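Local atomic coordinates of putative surface-anchored fimbrial subunit (PDB entry 3HR6), a protein that forms the shaft of a Corynebacterium diphtheriae pilus as its major pilin, built of tandem Ig-like modules stabilised by isopeptide and disulfide bonds. Residues L41-E46 with A97-V102; I61-L66 with P116-A121; I205-G210 with Q250-E255; G307-E312 with Q426-D431; T390-V395 with V412-N417. All coordinates share one frame; numbering follows the deposited sequence. Where two conformers were deposited one is given.

Contact 1 (L41-E46 with A97-V102); sequences LYRVNE and ALYLVV
Tyr42 and Leu100 form the hydrogen-bonded pair at the middle of an antiparallel ladder between two strands of the N-terminal pilin domain. Tyr42 N gives to Leu100 O at 2.8 Å and Leu100 N returns to Tyr42 O at 2.7 Å; Val44 N to Leu98 O adds a further rung. Where strand 38-44 ends, one water lies between the backbones, accepting from Leu98 N and close enough to Val44 O to donate to it. On the face that carries Leu41, Arg43, Tyr99 and Val101, Leu41 CD1 touches both Val101 CG2 (3.6 Å) and Tyr99 CB. Arg43 runs beside Tyr99, pointing the same way, and bends at chi3 (-48°), with the guanidinium and ring planes 75° apart. Its NH2 reaches Tyr99 OH at 3.2 Å within the guanidinium plane, while NE makes a weak bond to the same oxygen. On the other face Tyr42 CE2 meets Val102 CG2 at 3.6 Å, and Val44 CG2 lies against Leu98 CG at 3.9 Å. Tyr99 OH also bonds to Thr95 O, and since a carbonyl can only accept, the phenol proton goes there, which leaves the oxygen to accept from Arg43, so this one phenol oxygen ties Arg43 to the loop at Thr95.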
# COMPACT_ATOMS: atom_id res chain seq x y z
N LEU A 41 25.11 -11.94 11.00
CA LEU A 41 26.40 -11.96 11.67
C LEU A 41 27.50 -12.28 10.66
O LEU A 41 27.40 -13.26 9.92
CB LEU A 41 26.39 -12.98 12.81
CG LEU A 41 27.61 -12.95 13.73
CD1 LEU A 41 27.63 -11.69 14.63
CD2 LEU A 41 27.68 -14.23 14.56
N TYR A 42 28.52 -11.43 10.61
CA TYR A 42 29.75 -11.66 9.84
C TYR A 42 30.94 -11.74 10.77
O TYR A 42 31.01 -11.01 11.78
CB TYR A 42 30.02 -10.48 8.91
CG TYR A 42 28.97 -10.27 7.83
CD1 TYR A 42 29.10 -10.92 6.61
CD2 TYR A 42 27.88 -9.43 8.02
CE1 TYR A 42 28.19 -10.75 5.61
CE2 TYR A 42 26.96 -9.23 7.02
CZ TYR A 42 27.11 -9.93 5.81
OH TYR A 42 26.22 -9.78 4.79
N ARG A 43 31.91 -12.57 10.40
CA ARG A 43 33.23 -12.59 11.06
C ARG A 43 34.16 -11.61 10.35
O ARG A 43 34.19 -11.55 9.13
CB ARG A 43 33.84 -13.99 11.03
CG ARG A 43 35.23 -14.06 11.69
CD ARG A 43 35.67 -15.48 12.00
NE ARG A 43 34.60 -16.22 12.67
CZ ARG A 43 33.86 -17.20 12.14
NH1 ARG A 43 34.05 -17.63 10.89
NH2 ARG A 43 32.90 -17.76 12.88
N VAL A 44 34.89 -10.80 11.12
CA VAL A 44 35.89 -9.91 10.54
C VAL A 44 37.14 -10.71 10.23
O VAL A 44 37.80 -11.25 11.13
CB VAL A 44 36.19 -8.71 11.43
CG1 VAL A 44 37.22 -7.79 10.77
CG2 VAL A 44 34.91 -7.94 11.70
N ASN A 45 37.47 -10.79 8.95
CA ASN A 45 38.62 -11.59 8.53
C ASN A 45 39.92 -11.06 9.08
O ASN A 45 40.14 -9.85 9.15
CB ASN A 45 38.69 -11.67 7.00
CG ASN A 45 37.51 -12.39 6.41
OD1 ASN A 45 37.33 -12.41 5.18
ND2 ASN A 45 36.69 -12.98 7.26
N GLU A 46 40.78 -12.00 9.48
CA GLU A 46 42.17 -11.71 9.83
C GLU A 46 42.31 -10.67 10.92
O GLU A 46 43.11 -9.74 10.81
CB GLU A 46 42.92 -11.22 8.60
CG GLU A 46 42.60 -11.99 7.34
CD GLU A 46 43.57 -11.66 6.25
OE1 GLU A 46 43.17 -10.98 5.28
OE2 GLU A 46 44.74 -12.07 6.38
N ALA A 97 36.40 -14.38 17.94
CA ALA A 97 36.74 -13.53 16.79
C ALA A 97 36.18 -12.12 16.99
O ALA A 97 35.49 -11.88 17.97
CB ALA A 97 36.17 -14.12 15.51
N LEU A 98 36.52 -11.20 16.08
CA LEU A 98 35.81 -9.92 15.95
C LEU A 98 34.65 -10.13 14.99
O LEU A 98 34.83 -10.69 13.90
CB LEU A 98 36.74 -8.81 15.42
CG LEU A 98 36.17 -7.37 15.35
CD1 LEU A 98 35.81 -6.86 16.72
CD2 LEU A 98 37.16 -6.40 14.67
N TYR A 99 33.45 -9.72 15.41
CA TYR A 99 32.28 -9.88 14.57
C TYR A 99 31.66 -8.57 14.14
O TYR A 99 31.88 -7.53 14.74
CB TYR A 99 31.22 -10.75 15.27
CG TYR A 99 31.66 -12.20 15.38
CD1 TYR A 99 31.38 -13.11 14.37
CD2 TYR A 99 32.36 -12.66 16.50
CE1 TYR A 99 31.79 -14.43 14.45
CE2 TYR A 99 32.77 -14.00 16.60
CZ TYR A 99 32.46 -14.87 15.58
OH TYR A 99 32.87 -16.20 15.62
N LEU A 100 30.90 -8.63 13.07
CA LEU A 100 30.16 -7.48 12.59
C LEU A 100 28.70 -7.90 12.47
O LEU A 100 28.37 -8.92 11.85
CB LEU A 100 30.73 -7.00 11.24
CG LEU A 100 29.98 -5.82 10.63
CD1 LEU A 100 30.45 -4.52 11.23
CD2 LEU A 100 30.14 -5.83 9.08
N VAL A 101 27.83 -7.14 13.15
CA VAL A 101 26.41 -7.41 13.17
C VAL A 101 25.72 -6.42 12.24
O VAL A 101 25.85 -5.20 12.42
CB VAL A 101 25.82 -7.29 14.61
CG1 VAL A 101 24.29 -7.32 14.60
CG2 VAL A 101 26.39 -8.38 15.52
N VAL A 102 25.00 -6.93 11.26
CA VAL A 102 24.34 -6.08 10.27
C VAL A 102 22.83 -6.29 10.34
O VAL A 102 22.34 -7.35 10.00
CB VAL A 102 24.83 -6.35 8.83
CG1 VAL A 102 24.07 -5.49 7.80
CG2 VAL A 102 26.32 -6.09 8.72
O HOH W 1 37.75 -11.89 13.77

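Contact 2 (I61-L66 with P116-A121); sequences IKLEEL and PFLVAA
Leu118 projects from strand 117-124 into three aliphatic side chains of the 61-66 segment, whose later part, about 63-66, is a weakly bonded helical turn packed across the sheet of the N-terminal pilin domain. No hydrogen bond joins the two segments, and their nearest CA atoms, Leu63 CA and Pro116 CA, are 7.5 Å apart, so only side chains of 61-66 reach across. The tight part is at the tip of Leu118. Its CD2 meets Leu66 CD1 at 3.7 Å, the two side chains crossing at about a right angle, and Leu118 CD1 touches Ile61 CG2 at 4.1 Å. Leu63 slides past in the opposite direction, its CD2 lying 4.0 Å from Leu118 CG. With CG anti to the carbonyl carbon (chi1 -65°), which places it beside Leu63, Leu118 uses CG and both methyls, each against a different residue. Neighbouring strands add to the apolar surface: Val44 touches both Leu66 and Leu118, Leu98 lies against Ile61, and Leu100 against Leu63.

The solvent side is looser. Lys62, Glu64 and Glu65 belong to the exposed side of the turn, which is held by its own backbone bonds from Glu65 N to Lys62 O and from Leu66 N to Leu63 O. Leu63 too is exposed; at this margin Leu63 CD1 lies 3.5 Å from Pro116 O.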
# COMPACT_ATOMS: atom_id res chain seq x y z
N ILE A 61 40.07 -0.03 12.50
CA ILE A 61 39.03 -0.40 11.52
C ILE A 61 38.08 0.75 11.22
O ILE A 61 37.62 1.45 12.12
CB ILE A 61 38.18 -1.61 11.97
CG1 ILE A 61 38.96 -2.92 11.85
CG2 ILE A 61 36.90 -1.72 11.12
CD1 ILE A 61 38.25 -4.12 12.45
N LYS A 62 37.81 0.93 9.93
CA LYS A 62 36.81 1.88 9.46
C LYS A 62 35.67 1.03 8.96
O LYS A 62 35.85 0.24 8.05
CB LYS A 62 37.39 2.76 8.34
CG LYS A 62 37.81 4.15 8.83
CD LYS A 62 39.06 4.70 8.15
CE LYS A 62 39.76 5.70 9.09
NZ LYS A 62 40.89 6.43 8.46
N LEU A 63 34.49 1.17 9.56
CA LEU A 63 33.35 0.34 9.17
C LEU A 63 33.13 0.33 7.65
O LEU A 63 32.67 -0.67 7.10
CB LEU A 63 32.07 0.78 9.90
CG LEU A 63 31.93 0.40 11.38
CD1 LEU A 63 30.78 1.14 12.04
CD2 LEU A 63 31.74 -1.10 11.54
N GLU A 64 33.45 1.43 6.97
CA GLU A 64 33.28 1.49 5.51
C GLU A 64 34.17 0.47 4.79
O GLU A 64 33.86 0.07 3.68
CB GLU A 64 33.50 2.91 4.94
CG GLU A 64 34.89 3.53 5.18
CD GLU A 64 34.93 4.58 6.30
OE1 GLU A 64 34.23 4.40 7.33
OE2 GLU A 64 35.68 5.57 6.17
N GLU A 65 35.24 0.04 5.45
CA GLU A 65 36.14 -0.97 4.89
C GLU A 65 35.51 -2.37 4.94
O GLU A 65 35.83 -3.22 4.12
CB GLU A 65 37.48 -0.99 5.65
CG GLU A 65 38.19 0.38 5.76
CD GLU A 65 38.72 0.91 4.42
OE1 GLU A 65 39.10 0.09 3.56
OE2 GLU A 65 38.78 2.15 4.24
N LEU A 66 34.62 -2.59 5.90
CA LEU A 66 33.99 -3.91 6.11
C LEU A 66 32.64 -4.03 5.43
O LEU A 66 32.17 -5.13 5.14
CB LEU A 66 33.80 -4.16 7.61
CG LEU A 66 35.08 -4.13 8.43
CD1 LEU A 66 34.76 -4.23 9.91
CD2 LEU A 66 36.02 -5.26 7.98
N PRO A 116 25.60 -1.07 10.79
CA PRO A 116 26.53 -2.13 11.18
C PRO A 116 27.39 -1.76 12.37
O PRO A 116 27.73 -0.58 12.55
CB PRO A 116 27.38 -2.31 9.93
CG PRO A 116 26.52 -1.81 8.84
CD PRO A 116 25.80 -0.67 9.39
N PHE A 117 27.73 -2.74 13.20
CA PHE A 117 28.57 -2.48 14.33
C PHE A 117 29.40 -3.70 14.70
O PHE A 117 29.03 -4.83 14.43
CB PHE A 117 27.74 -1.99 15.53
CG PHE A 117 26.78 -3.02 16.09
CD1 PHE A 117 27.15 -3.80 17.18
CD2 PHE A 117 25.52 -3.16 15.56
CE1 PHE A 117 26.29 -4.74 17.70
CE2 PHE A 117 24.65 -4.11 16.06
CZ PHE A 117 25.01 -4.87 17.16
N LEU A 118 30.54 -3.44 15.33
CA LEU A 118 31.49 -4.48 15.69
C LEU A 118 31.18 -5.02 17.09
O LEU A 118 30.72 -4.27 17.97
CB LEU A 118 32.91 -3.92 15.66
CG LEU A 118 33.49 -3.44 14.32
CD1 LEU A 118 34.75 -2.60 14.53
CD2 LEU A 118 33.74 -4.64 13.42
N VAL A 119 31.41 -6.32 17.26
CA VAL A 119 31.28 -7.00 18.56
C VAL A 119 32.41 -8.01 18.68
O VAL A 119 32.51 -8.92 17.86
CB VAL A 119 29.96 -7.80 18.70
CG1 VAL A 119 29.78 -8.28 20.10
CG2 VAL A 119 28.74 -6.95 18.28
N ALA A 120 33.22 -7.86 19.70
CA ALA A 120 34.22 -8.86 20.04
C ALA A 120 33.57 -10.00 20.84
O ALA A 120 32.68 -9.77 21.66
CB ALA A 120 35.36 -8.22 20.84
N ALA A 121 34.02 -11.23 20.61
CA ALA A 121 33.59 -12.35 21.44
C ALA A 121 34.76 -13.29 21.59
O ALA A 121 35.39 -13.64 20.60
CB ALA A 121 32.36 -13.04 20.86

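Contact 3 (I205-G210 with Q250-E255); sequences ITVTLG and QELVVE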
# COMPACT_ATOMS: atom_id res chain seq x y z
N ILE A 205 0.36 13.22 -10.82
CA ILE A 205 1.10 12.65 -9.69
C ILE A 205 1.78 13.79 -8.98
O ILE A 205 2.55 14.51 -9.58
CB ILE A 205 2.15 11.62 -10.12
CG1 ILE A 205 1.49 10.52 -10.97
CG2 ILE A 205 2.81 11.03 -8.90
CD1 ILE A 205 2.52 9.65 -11.70
N THR A 206 1.47 13.94 -7.69
CA THR A 206 2.05 15.01 -6.92
C THR A 206 2.69 14.47 -5.65
O THR A 206 2.26 13.46 -5.08
CB THR A 206 1.00 16.08 -6.54
OG1 THR A 206 0.03 15.48 -5.67
CG2 THR A 206 0.33 16.67 -7.84
N VAL A 207 3.73 15.19 -5.24
CA VAL A 207 4.50 14.81 -4.09
C VAL A 207 4.78 16.08 -3.32
O VAL A 207 5.33 17.09 -3.86
CB VAL A 207 5.82 14.11 -4.45
CG1 VAL A 207 6.56 13.67 -3.19
CG2 VAL A 207 5.63 12.93 -5.40
N THR A 208 4.41 16.05 -2.04
CA THR A 208 4.69 17.15 -1.14
C THR A 208 5.32 16.62 0.16
O THR A 208 5.05 15.51 0.59
CB THR A 208 3.42 17.92 -0.78
OG1 THR A 208 2.55 17.10 -0.01
CG2 THR A 208 2.67 18.36 -2.04
N LEU A 209 6.19 17.42 0.75
CA LEU A 209 6.79 17.14 2.06
C LEU A 209 6.48 18.32 2.97
O LEU A 209 6.88 19.43 2.68
CB LEU A 209 8.29 16.97 1.93
CG LEU A 209 9.10 16.64 3.19
CD1 LEU A 209 8.56 15.35 3.85
CD2 LEU A 209 10.57 16.53 2.90
N GLY A 210 5.74 18.09 4.05
CA GLY A 210 5.42 19.21 4.96
C GLY A 210 4.56 20.24 4.25
O GLY A 210 4.64 21.44 4.56
N GLN A 250 6.86 15.29 9.90
CA GLN A 250 6.12 15.84 8.75
C GLN A 250 5.60 14.71 7.89
O GLN A 250 6.02 13.56 8.03
CB GLN A 250 7.04 16.78 7.94
CG GLN A 250 7.50 17.97 8.74
CD GLN A 250 8.40 18.87 7.93
OE1 GLN A 250 8.45 18.77 6.71
NE2 GLN A 250 9.12 19.75 8.60
N GLU A 251 4.65 15.01 7.00
CA GLU A 251 4.11 14.01 6.10
C GLU A 251 4.63 14.23 4.70
O GLU A 251 4.72 15.36 4.24
CB GLU A 251 2.60 14.00 6.08
CG GLU A 251 2.06 13.57 7.41
CD GLU A 251 0.57 13.52 7.48
OE1 GLU A 251 -0.15 13.93 6.52
OE2 GLU A 251 0.13 13.06 8.54
N LEU A 252 5.04 13.13 4.10
CA LEU A 252 5.26 13.04 2.69
C LEU A 252 3.95 12.58 2.08
O LEU A 252 3.52 11.47 2.39
CB LEU A 252 6.37 12.01 2.44
CG LEU A 252 6.72 11.78 0.98
CD1 LEU A 252 7.43 12.98 0.43
CD2 LEU A 252 7.58 10.48 0.80
N VAL A 253 3.33 13.36 1.20
CA VAL A 253 2.03 13.03 0.65
C VAL A 253 2.17 12.84 -0.85
O VAL A 253 2.71 13.70 -1.49
CB VAL A 253 0.99 14.12 0.94
CG1 VAL A 253 -0.37 13.73 0.28
CG2 VAL A 253 0.86 14.33 2.49
N VAL A 254 1.81 11.65 -1.32
CA VAL A 254 1.77 11.30 -2.72
C VAL A 254 0.31 11.24 -3.09
O VAL A 254 -0.49 10.54 -2.43
CB VAL A 254 2.44 9.94 -2.96
CG1 VAL A 254 2.31 9.47 -4.43
CG2 VAL A 254 3.90 10.02 -2.50
N GLU A 255 -0.06 11.97 -4.14
CA GLU A 255 -1.38 11.84 -4.73
C GLU A 255 -1.30 11.50 -6.17
O GLU A 255 -0.39 11.91 -6.85
CB GLU A 255 -2.19 13.12 -4.58
CG GLU A 255 -2.55 13.38 -3.14
CD GLU A 255 -3.51 14.55 -3.01
OE1 GLU A 255 -3.46 15.50 -3.83
OE2 GLU A 255 -4.35 14.51 -2.09
O HOH W 2 0.76 15.38 -3.02
O HOH W 3 -2.56 16.21 -6.23
O HOH W 4 3.03 17.02 2.62
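Thr206 and Thr208 pair with Glu255 and Val253 in an antiparallel ladder within a five-stranded antiparallel sheet, both strands lying in the Cna-B-like family region. Each pair is closed by two backbone bonds, among them Val253 N to Thr208 O at 2.8 Å, and Gly210 N to Glu251 O adds a fifth where the strand ends. Both threonines hold OG1 between the backbone N and the carbonyl carbon (chi1 65° and 67°). Thr208 OG1 therefore lies beside Val253 CB at 3.5 Å, and Thr206 OG1 beside Glu255 CB at 3.4 Å. Water continues this polar face: one molecule links Thr206 OG1 to Val253 O, another links it to Glu255 OE1, and a third joins Thr208 OG1 (2.7 Å) to Glu251 O. The reverse face is apolar, with Val207 CG1 against Leu252 CD1 at 3.8 Å. There Val234 of strand 229-236 packs on Val207 and Val254, and Phe187 and Val189 of strand 187-192 on Leu252, while strand 166-174 hydrogen-bonds along the far edge of strand 251-259.

Contact 4 (G307-E312 with Q426-D431); sequences GQITIE and QKVKID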
# COMPACT_ATOMS: atom_id res chain seq x y z
N GLY A 307 -20.90 -2.51 -7.63
CA GLY A 307 -22.13 -3.29 -7.82
C GLY A 307 -22.54 -3.32 -9.27
O GLY A 307 -21.99 -2.65 -10.13
N GLN A 308 -23.49 -4.18 -9.54
CA GLN A 308 -23.92 -4.48 -10.91
C GLN A 308 -25.42 -4.79 -10.89
O GLN A 308 -25.88 -5.55 -10.08
CB GLN A 308 -23.19 -5.74 -11.36
CG GLN A 308 -23.59 -6.29 -12.68
CD GLN A 308 -22.67 -7.40 -13.12
OE1 GLN A 308 -21.70 -7.14 -13.83
NE2 GLN A 308 -22.97 -8.63 -12.69
N ILE A 309 -26.14 -4.19 -11.83
CA ILE A 309 -27.59 -4.34 -11.96
C ILE A 309 -27.82 -5.15 -13.22
O ILE A 309 -27.28 -4.85 -14.25
CB ILE A 309 -28.29 -2.98 -12.09
CG1 ILE A 309 -28.16 -2.21 -10.78
CG2 ILE A 309 -29.76 -3.16 -12.42
CD1 ILE A 309 -28.49 -0.75 -10.93
N THR A 310 -28.60 -6.21 -13.11
CA THR A 310 -29.01 -6.99 -14.31
C THR A 310 -30.50 -6.85 -14.54
O THR A 310 -31.31 -7.21 -13.68
CB THR A 310 -28.59 -8.47 -14.25
OG1 THR A 310 -27.16 -8.55 -14.12
CG2 THR A 310 -28.98 -9.19 -15.53
N ILE A 311 -30.87 -6.36 -15.72
CA ILE A 311 -32.27 -6.19 -16.10
C ILE A 311 -32.63 -7.46 -16.84
O ILE A 311 -31.84 -7.90 -17.69
CB ILE A 311 -32.47 -4.93 -17.02
CG1 ILE A 311 -32.10 -3.63 -16.29
CG2 ILE A 311 -33.94 -4.82 -17.50
CD1 ILE A 311 -32.15 -2.39 -17.20
N GLU A 312 -33.75 -8.09 -16.47
CA GLU A 312 -34.31 -9.25 -17.20
C GLU A 312 -35.66 -8.81 -17.73
O GLU A 312 -36.65 -8.77 -16.98
CB GLU A 312 -34.46 -10.44 -16.26
CG GLU A 312 -33.14 -10.90 -15.76
CD GLU A 312 -33.14 -12.23 -15.07
OE1 GLU A 312 -34.21 -12.86 -14.89
OE2 GLU A 312 -32.02 -12.63 -14.69
N GLN A 426 -28.04 -6.73 -8.14
CA GLN A 426 -29.49 -6.79 -8.08
C GLN A 426 -29.98 -7.21 -9.45
O GLN A 426 -29.54 -6.63 -10.44
CB GLN A 426 -30.04 -5.41 -7.71
CG GLN A 426 -31.52 -5.37 -7.46
CD GLN A 426 -31.93 -6.29 -6.33
OE1 GLN A 426 -32.61 -7.28 -6.56
NE2 GLN A 426 -31.45 -6.01 -5.14
N LYS A 427 -30.88 -8.19 -9.49
CA LYS A 427 -31.57 -8.58 -10.71
C LYS A 427 -32.92 -7.89 -10.71
O LYS A 427 -33.64 -7.97 -9.73
CB LYS A 427 -31.75 -10.11 -10.72
CG LYS A 427 -32.39 -10.69 -11.96
CD LYS A 427 -32.85 -12.10 -11.71
CE LYS A 427 -31.68 -13.08 -11.60
NZ LYS A 427 -32.18 -14.48 -11.44
N VAL A 428 -33.27 -7.23 -11.81
CA VAL A 428 -34.51 -6.48 -11.91
C VAL A 428 -35.32 -7.08 -13.05
O VAL A 428 -34.98 -6.92 -14.21
CB VAL A 428 -34.20 -5.01 -12.19
CG1 VAL A 428 -35.49 -4.18 -12.19
CG2 VAL A 428 -33.19 -4.51 -11.13
N LYS A 429 -36.38 -7.80 -12.70
CA LYS A 429 -37.28 -8.39 -13.70
C LYS A 429 -38.34 -7.39 -14.10
O LYS A 429 -39.11 -6.91 -13.23
CB LYS A 429 -37.95 -9.63 -13.13
CG LYS A 429 -36.95 -10.67 -12.75
CD LYS A 429 -37.66 -11.99 -12.53
CE LYS A 429 -36.66 -13.05 -12.10
NZ LYS A 429 -35.76 -13.43 -13.24
N ILE A 430 -38.42 -7.12 -15.41
CA ILE A 430 -39.36 -6.12 -15.92
C ILE A 430 -40.13 -6.72 -17.07
O ILE A 430 -39.54 -7.19 -18.05
CB ILE A 430 -38.62 -4.84 -16.37
CG1 ILE A 430 -37.86 -4.23 -15.19
CG2 ILE A 430 -39.58 -3.80 -16.92
CD1 ILE A 430 -37.07 -3.04 -15.59
N ASP A 431 -41.44 -6.72 -16.93
CA ASP A 431 -42.33 -7.25 -17.96
C ASP A 431 -43.02 -6.06 -18.60
O ASP A 431 -43.71 -5.29 -17.91
CB ASP A 431 -43.33 -8.20 -17.34
CG ASP A 431 -44.18 -8.91 -18.38
OD1 ASP A 431 -43.67 -9.27 -19.46
OD2 ASP A 431 -45.37 -9.11 -18.11
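Val428 N donates to Thr310 O at 2.7 Å, the shortest of five backbone bonds that zip the two strands together. Glu312 N to Val428 O follows at 2.8 Å, Thr310 N to Gln426 O and Ile430 N to Glu312 O at 2.9 Å each, and Gln426 N to Gln308 O closes the series. On one face Glu312 lies among Lys427 and Lys429, probably a small salt-bridge network. The Lys427 NZ link to Glu312 OE2 is long, at 3.7 Å; the modelled approach of Lys429 NZ to Glu312 OE1 is too short to trust, so its geometry is doubtful. Chi3 (-72°) turns Lys427 CE to 3.1 Å from Glu312 OE2. This is a parallel pairing, strand 302-315 beside strand 424-432, in the C-terminal Ig-like module. On the face opposite the charges Ile309 CG2 meets Val428 CG2 at 3.9 Å, and Ile311 CG2 meets Ile430 CD1 at 4.1 Å. Phe328 and Val412, both of the facing sheet, pack on Ile311 and Ile430 and on Ile309 and Val428 respectively.

Contact 5 (T390-V395 with V412-N417); sequences TEFCLV and VKLEAN
Val412 N donates to Phe392 O at 2.9 Å, the one direct hydrogen bond between these segments. It is straight at the hydrogen (175°), but the donor stands above the carbonyl plane. Past this point the backbones part and water takes over. One molecule has four partners: it accepts from Phe392 N and Leu414 N and is within donating distance of Val412 O (2.7 Å) and Glu391 OE1 (2.7 Å), in place of direct strand pairing. A second bridges Glu391 OE1 and Glu415 OE1, donating to both. Glu391 OE1 and Glu415 OE1 are 4.2 Å apart, and the shared water probably eases their repulsion. This is the edge of a four-stranded sheet in the C-terminal Ig-like module, where strand 391-398 begins with a classic bulge in which Thr390 and Glu391 together oppose Cys333, and Cys393 is disulfide-bonded to that same cysteine. Apolar contacts lie on the inner side. Leu394 CD1 touches Val412 CG2 at 3.8 Å, and Phe392 CD2 meets Leu414 CB at 3.8 Å. The Phe392 ring turns its edge to Leu414 O, in plane, with CE2 3.4 Å away, while Arg332 makes a cation-pi contact with the ring and Trp385 an edge-to-face one.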
# COMPACT_ATOMS: atom_id res chain seq x y z
N THR A 390 -31.84 8.48 -2.26
CA THR A 390 -31.69 7.36 -1.37
C THR A 390 -31.48 6.04 -2.08
O THR A 390 -31.03 5.11 -1.46
CB THR A 390 -32.91 7.18 -0.44
OG1 THR A 390 -34.09 6.90 -1.21
CG2 THR A 390 -33.13 8.41 0.42
N GLU A 391 -31.82 5.95 -3.36
CA GLU A 391 -31.65 4.70 -4.09
C GLU A 391 -31.37 4.98 -5.55
O GLU A 391 -31.68 6.05 -6.06
CB GLU A 391 -32.92 3.80 -4.03
CG GLU A 391 -33.47 3.47 -2.65
CD GLU A 391 -32.63 2.53 -1.78
OE1 GLU A 391 -31.61 1.94 -2.23
OE2 GLU A 391 -33.02 2.38 -0.59
N PHE A 392 -30.86 3.96 -6.23
CA PHE A 392 -30.85 3.94 -7.66
C PHE A 392 -32.24 3.62 -8.21
O PHE A 392 -33.11 2.99 -7.55
CB PHE A 392 -29.85 2.90 -8.20
CG PHE A 392 -28.42 3.21 -7.89
CD1 PHE A 392 -27.69 4.14 -8.64
CD2 PHE A 392 -27.77 2.56 -6.84
CE1 PHE A 392 -26.38 4.42 -8.34
CE2 PHE A 392 -26.46 2.84 -6.54
CZ PHE A 392 -25.75 3.76 -7.28
N CYS A 393 -32.45 4.07 -9.43
CA CYS A 393 -33.69 3.69 -10.13
C CYS A 393 -33.48 3.70 -11.61
O CYS A 393 -32.60 4.35 -12.12
CB CYS A 393 -34.86 4.58 -9.72
SG CYS A 393 -34.42 6.35 -9.91
N LEU A 394 -34.31 2.94 -12.31
CA LEU A 394 -34.21 2.86 -13.75
C LEU A 394 -35.39 3.57 -14.39
O LEU A 394 -36.53 3.41 -13.93
CB LEU A 394 -34.23 1.40 -14.17
CG LEU A 394 -33.01 0.55 -13.80
CD1 LEU A 394 -33.37 -1.00 -13.93
CD2 LEU A 394 -31.79 0.94 -14.66
N VAL A 395 -35.11 4.31 -15.44
CA VAL A 395 -36.18 4.95 -16.23
C VAL A 395 -36.16 4.32 -17.60
O VAL A 395 -35.13 4.31 -18.30
CB VAL A 395 -35.97 6.48 -16.35
CG1 VAL A 395 -36.94 7.08 -17.41
CG2 VAL A 395 -36.12 7.16 -15.01
N VAL A 412 -34.26 0.36 -7.70
CA VAL A 412 -33.34 -0.75 -7.65
C VAL A 412 -32.46 -0.55 -6.42
O VAL A 412 -31.73 0.44 -6.34
CB VAL A 412 -32.51 -0.87 -8.94
CG1 VAL A 412 -31.50 -2.01 -8.86
CG2 VAL A 412 -33.44 -1.03 -10.16
N LYS A 413 -32.57 -1.46 -5.46
CA LYS A 413 -31.79 -1.44 -4.21
C LYS A 413 -30.39 -1.97 -4.50
O LYS A 413 -30.23 -3.16 -4.81
CB LYS A 413 -32.46 -2.32 -3.14
CG LYS A 413 -33.83 -1.82 -2.64
CD LYS A 413 -34.59 -2.87 -1.83
CE LYS A 413 -35.51 -2.25 -0.76
NZ LYS A 413 -36.40 -3.24 -0.07
N LEU A 414 -29.40 -1.10 -4.45
CA LEU A 414 -28.02 -1.45 -4.71
C LEU A 414 -27.15 -0.59 -3.84
O LEU A 414 -26.99 0.58 -4.11
CB LEU A 414 -27.71 -1.20 -6.19
CG LEU A 414 -26.43 -1.91 -6.60
CD1 LEU A 414 -26.71 -3.42 -6.85
CD2 LEU A 414 -25.82 -1.20 -7.79
N GLU A 415 -26.58 -1.18 -2.81
CA GLU A 415 -25.77 -0.42 -1.87
C GLU A 415 -24.75 -1.35 -1.22
O GLU A 415 -24.90 -2.59 -1.22
CB GLU A 415 -26.64 0.26 -0.82
CG GLU A 415 -27.26 -0.66 0.15
CD GLU A 415 -28.10 0.06 1.19
OE1 GLU A 415 -28.88 0.99 0.81
OE2 GLU A 415 -28.00 -0.33 2.38
N ALA A 416 -23.72 -0.76 -0.65
CA ALA A 416 -22.68 -1.50 0.03
C ALA A 416 -22.49 -0.91 1.40
O ALA A 416 -23.10 0.10 1.74
CB ALA A 416 -21.36 -1.45 -0.78
N ASN A 417 -21.67 -1.56 2.19
CA ASN A 417 -21.36 -1.07 3.52
C ASN A 417 -19.97 -1.57 3.91
O ASN A 417 -19.28 -2.21 3.10
CB ASN A 417 -22.45 -1.51 4.48
CG ASN A 417 -22.60 -3.00 4.55
OD1 ASN A 417 -21.66 -3.69 4.96
ND2 ASN A 417 -23.77 -3.51 4.15
O HOH W 5 -28.86 3.30 -0.92
O HOH W 6 -30.16 1.68 -4.51
O HOH W 7 -30.55 -0.19 -0.80

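How the contacts relate
Contacts 1 and 2 share one sheet: strand 97-103 hydrogen-bonds to strand 117-124, so the buried ladder of contact 1 leads into the surface contact 2, mainly aliphatic packing without hydrogen bonds. Contacts 4 and 5 lie on the other side of the chain's centre, about 66 to 70 Å from the first two between centres. They meet through Val412 against Val428 and Gln426 NE2 bonded to Lys413 O, joining the sheets of one module. Contact 3 stands apart, with no atom closer than about 23 Å. Contacts 3 and 4 are both partly buried: the antiparallel one carries a watered threonine face, the parallel one charges. Buried contact 5 replaces most backbone pairing with water.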